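Local coordinates for putative uncharacterized protein (Caulobacter crescentus, PDB 4KWY) that probably takes part in lipopolysaccharide assembly at the outer membrane, as a putative lipoprotein of the LptE family, at residues S12-G23 and P41-E52. Numbering follows the deposited sequence.
Sequences SIETVAAEGRGG and PAAYKLYLSVNE
E52 has CG anti to its carbonyl carbon (chi1 -67°), and a bend at chi2 (-68°) turns the carboxylate toward the backbone of G22 and G23. OE1 takes G22 N and OE2 takes G23 N, both at 2.8 Å and each through its syn lone pair, the G22 bond being the more bent. OE2 also accepts a water that donates to A18 O, linking the carboxylate to the turn between strand and helix. The negative carboxylate probably gains from the partial positive charge at the N-terminal end of helix 21-34. V50 packs beside this turn, its CG2 3.8 Å from G23 N. An alanine at E52 would remove the carboxylate and would probably leave the amides of G22 and G23 without these acceptors. Strands 13-17 and 44-50 run parallel, and backbone hydrogen bonds E14 N to Y44 O, L46 N to E14 O, V16 N to L46 O and L48 N to V16 O alternate between them. On one face E14 and K45 lie side by side; K45 bends at chi2 (-85°) and again at chi4, and its NZ forms a salt bridge with E14 OE2 at 3.0 Å. V16 CB sits over one face of the Y47 ring, a CH-pi contact 4.1 Å from the centroid. V16 CG1 also reaches Y47 CE2 at 3.7 Å. On the other face the packing is mostly apolar: I13 CG2 packs on L46 CB at 3.6 Å and T15 CG2 on L48 CD1 at 3.5 Å, with helices 21-34 and 104-135 covering this side. T15 OG1 is buried here without a partner. Strand 13-17, helix 21-34 and strand 44-50 thus form a beta-alpha-beta crossover, whose second strand continues the sheet by pairing antiparallel with strand 67-80 in this LptE-family fold.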
# COMPACT_ATOMS: atom_id res chain seq x y z
N SER A 12 2.66 0.58 -15.97
CA SER A 12 3.63 -0.46 -16.38
C SER A 12 4.25 -1.15 -15.14
O SER A 12 4.97 -2.14 -15.28
CB SER A 12 4.73 0.12 -17.27
OG SER A 12 5.67 0.89 -16.55
N ILE A 13 3.94 -0.65 -13.92
CA ILE A 13 4.45 -1.19 -12.65
C ILE A 13 3.53 -2.32 -12.14
O ILE A 13 2.35 -2.12 -11.83
CB ILE A 13 4.64 -0.09 -11.57
CG1 ILE A 13 5.63 1.00 -12.01
CG2 ILE A 13 5.09 -0.71 -10.26
CD1 ILE A 13 5.65 2.28 -11.10
N GLU A 14 4.11 -3.51 -12.01
CA GLU A 14 3.41 -4.67 -11.48
C GLU A 14 3.78 -4.84 -10.02
O GLU A 14 4.95 -5.01 -9.68
CB GLU A 14 3.77 -5.91 -12.27
CG GLU A 14 2.84 -7.07 -12.04
CD GLU A 14 3.23 -8.24 -12.92
OE1 GLU A 14 2.88 -8.23 -14.12
OE2 GLU A 14 3.95 -9.13 -12.41
N THR A 15 2.77 -4.78 -9.16
CA THR A 15 2.92 -4.84 -7.71
C THR A 15 2.89 -6.29 -7.26
O THR A 15 2.01 -7.06 -7.65
CB THR A 15 1.87 -3.95 -7.05
OG1 THR A 15 1.88 -2.71 -7.76
CG2 THR A 15 2.17 -3.67 -5.58
N VAL A 16 3.92 -6.67 -6.51
CA VAL A 16 4.19 -8.00 -5.96
C VAL A 16 4.16 -7.91 -4.42
O VAL A 16 4.82 -7.07 -3.81
CB VAL A 16 5.56 -8.61 -6.45
CG1 VAL A 16 5.68 -10.08 -6.09
CG2 VAL A 16 5.77 -8.41 -7.94
N ALA A 17 3.41 -8.80 -3.82
CA ALA A 17 3.34 -8.89 -2.38
C ALA A 17 3.32 -10.35 -1.96
O ALA A 17 2.74 -11.21 -2.64
CB ALA A 17 2.11 -8.16 -1.85
N ALA A 18 3.96 -10.62 -0.83
CA ALA A 18 3.94 -11.94 -0.23
C ALA A 18 2.60 -12.13 0.50
O ALA A 18 1.90 -11.15 0.77
CB ALA A 18 5.11 -12.09 0.72
N GLU A 19 2.24 -13.40 0.80
CA GLU A 19 1.04 -13.77 1.54
C GLU A 19 0.82 -12.89 2.78
O GLU A 19 1.72 -12.77 3.62
CB GLU A 19 1.14 -15.24 1.98
CG GLU A 19 0.74 -16.25 0.92
CD GLU A 19 0.40 -17.63 1.46
OE1 GLU A 19 -0.35 -17.71 2.46
OE2 GLU A 19 0.87 -18.63 0.87
N GLY A 20 -0.35 -12.26 2.87
CA GLY A 20 -0.70 -11.40 3.99
C GLY A 20 -1.85 -10.48 3.69
O GLY A 20 -2.00 -10.06 2.54
N ARG A 21 -2.66 -10.13 4.72
CA ARG A 21 -3.80 -9.23 4.52
C ARG A 21 -3.34 -7.82 4.07
O ARG A 21 -3.88 -7.31 3.09
CB ARG A 21 -4.74 -9.14 5.74
CG ARG A 21 -5.99 -8.32 5.39
CD ARG A 21 -7.22 -8.66 6.18
NE ARG A 21 -8.05 -7.47 6.37
CZ ARG A 21 -9.01 -7.08 5.54
NH1 ARG A 21 -9.31 -7.81 4.47
NH2 ARG A 21 -9.68 -5.96 5.78
N GLY A 22 -2.33 -7.27 4.75
CA GLY A 22 -1.73 -5.98 4.43
C GLY A 22 -1.20 -5.85 3.02
O GLY A 22 -1.55 -4.91 2.31
N GLY A 23 -0.39 -6.83 2.59
CA GLY A 23 0.15 -6.85 1.24
C GLY A 23 -0.94 -7.06 0.21
O GLY A 23 -0.88 -6.48 -0.88
N PRO A 41 1.82 -5.95 -20.00
CA PRO A 41 3.29 -6.02 -19.92
C PRO A 41 3.79 -5.15 -18.77
O PRO A 41 3.24 -4.08 -18.51
CB PRO A 41 3.78 -5.51 -21.28
CG PRO A 41 2.57 -5.24 -22.10
CD PRO A 41 1.38 -5.21 -21.21
N ALA A 42 4.80 -5.65 -18.05
CA ALA A 42 5.38 -4.97 -16.90
C ALA A 42 6.79 -4.50 -17.22
O ALA A 42 7.57 -5.26 -17.77
CB ALA A 42 5.39 -5.90 -15.69
N ALA A 43 7.10 -3.25 -16.89
CA ALA A 43 8.43 -2.65 -17.04
C ALA A 43 9.14 -2.66 -15.69
O ALA A 43 10.36 -2.72 -15.64
CB ALA A 43 8.29 -1.23 -17.54
N TYR A 44 8.36 -2.61 -14.61
CA TYR A 44 8.87 -2.63 -13.25
C TYR A 44 8.14 -3.60 -12.38
O TYR A 44 6.93 -3.82 -12.56
CB TYR A 44 8.76 -1.23 -12.58
CG TYR A 44 9.48 -0.13 -13.30
CD1 TYR A 44 10.86 0.02 -13.19
CD2 TYR A 44 8.79 0.77 -14.11
CE1 TYR A 44 11.54 1.03 -13.87
CE2 TYR A 44 9.45 1.79 -14.79
CZ TYR A 44 10.83 1.91 -14.67
OH TYR A 44 11.49 2.89 -15.37
N LYS A 45 8.85 -4.15 -11.38
CA LYS A 45 8.28 -5.02 -10.36
C LYS A 45 8.37 -4.29 -9.04
O LYS A 45 9.46 -3.92 -8.61
CB LYS A 45 8.95 -6.40 -10.31
CG LYS A 45 8.73 -7.24 -11.56
CD LYS A 45 7.42 -8.03 -11.51
CE LYS A 45 7.24 -8.87 -12.76
NZ LYS A 45 6.75 -10.24 -12.44
N LEU A 46 7.22 -3.99 -8.44
CA LEU A 46 7.21 -3.32 -7.16
C LEU A 46 6.96 -4.36 -6.07
O LEU A 46 5.86 -4.90 -5.98
CB LEU A 46 6.16 -2.17 -7.11
CG LEU A 46 6.01 -1.46 -5.76
CD1 LEU A 46 7.29 -0.76 -5.36
CD2 LEU A 46 4.87 -0.47 -5.79
N TYR A 47 7.99 -4.60 -5.23
CA TYR A 47 7.94 -5.56 -4.12
C TYR A 47 7.56 -4.89 -2.84
O TYR A 47 8.28 -4.01 -2.38
CB TYR A 47 9.28 -6.25 -3.95
CG TYR A 47 9.41 -7.43 -4.83
CD1 TYR A 47 9.94 -7.31 -6.11
CD2 TYR A 47 9.06 -8.70 -4.38
CE1 TYR A 47 10.14 -8.43 -6.91
CE2 TYR A 47 9.22 -9.82 -5.19
CZ TYR A 47 9.76 -9.68 -6.46
OH TYR A 47 9.88 -10.80 -7.25
N LEU A 48 6.46 -5.35 -2.22
CA LEU A 48 5.99 -4.77 -0.98
C LEU A 48 6.32 -5.65 0.20
O LEU A 48 6.04 -6.84 0.14
CB LEU A 48 4.48 -4.57 -1.04
CG LEU A 48 3.90 -3.77 -2.18
CD1 LEU A 48 2.40 -3.85 -2.11
CD2 LEU A 48 4.35 -2.32 -2.12
N SER A 49 6.90 -5.08 1.27
CA SER A 49 7.18 -5.82 2.51
C SER A 49 6.42 -5.16 3.65
O SER A 49 6.89 -4.20 4.27
CB SER A 49 8.67 -5.91 2.82
OG SER A 49 9.29 -6.59 1.75
N VAL A 50 5.20 -5.64 3.86
CA VAL A 50 4.35 -5.14 4.92
C VAL A 50 4.68 -5.90 6.19
O VAL A 50 4.86 -7.12 6.16
CB VAL A 50 2.82 -5.23 4.58
CG1 VAL A 50 1.97 -4.64 5.72
CG2 VAL A 50 2.51 -4.51 3.27
N ASN A 51 4.72 -5.17 7.33
CA ASN A 51 4.86 -5.76 8.66
C ASN A 51 3.45 -6.24 9.02
O ASN A 51 2.61 -5.47 9.49
CB ASN A 51 5.43 -4.73 9.64
CG ASN A 51 5.71 -5.28 11.01
OD1 ASN A 51 5.09 -6.24 11.47
ND2 ASN A 51 6.65 -4.66 11.69
N GLU A 52 3.16 -7.48 8.65
CA GLU A 52 1.84 -8.10 8.75
C GLU A 52 1.36 -8.32 10.18
O GLU A 52 0.15 -8.25 10.44
CB GLU A 52 1.82 -9.43 7.98
CG GLU A 52 1.96 -9.27 6.48
CD GLU A 52 0.82 -8.60 5.72
OE1 GLU A 52 -0.19 -8.23 6.35
OE2 GLU A 52 0.95 -8.47 4.48
O HOH W 1 3.24 -9.32 2.99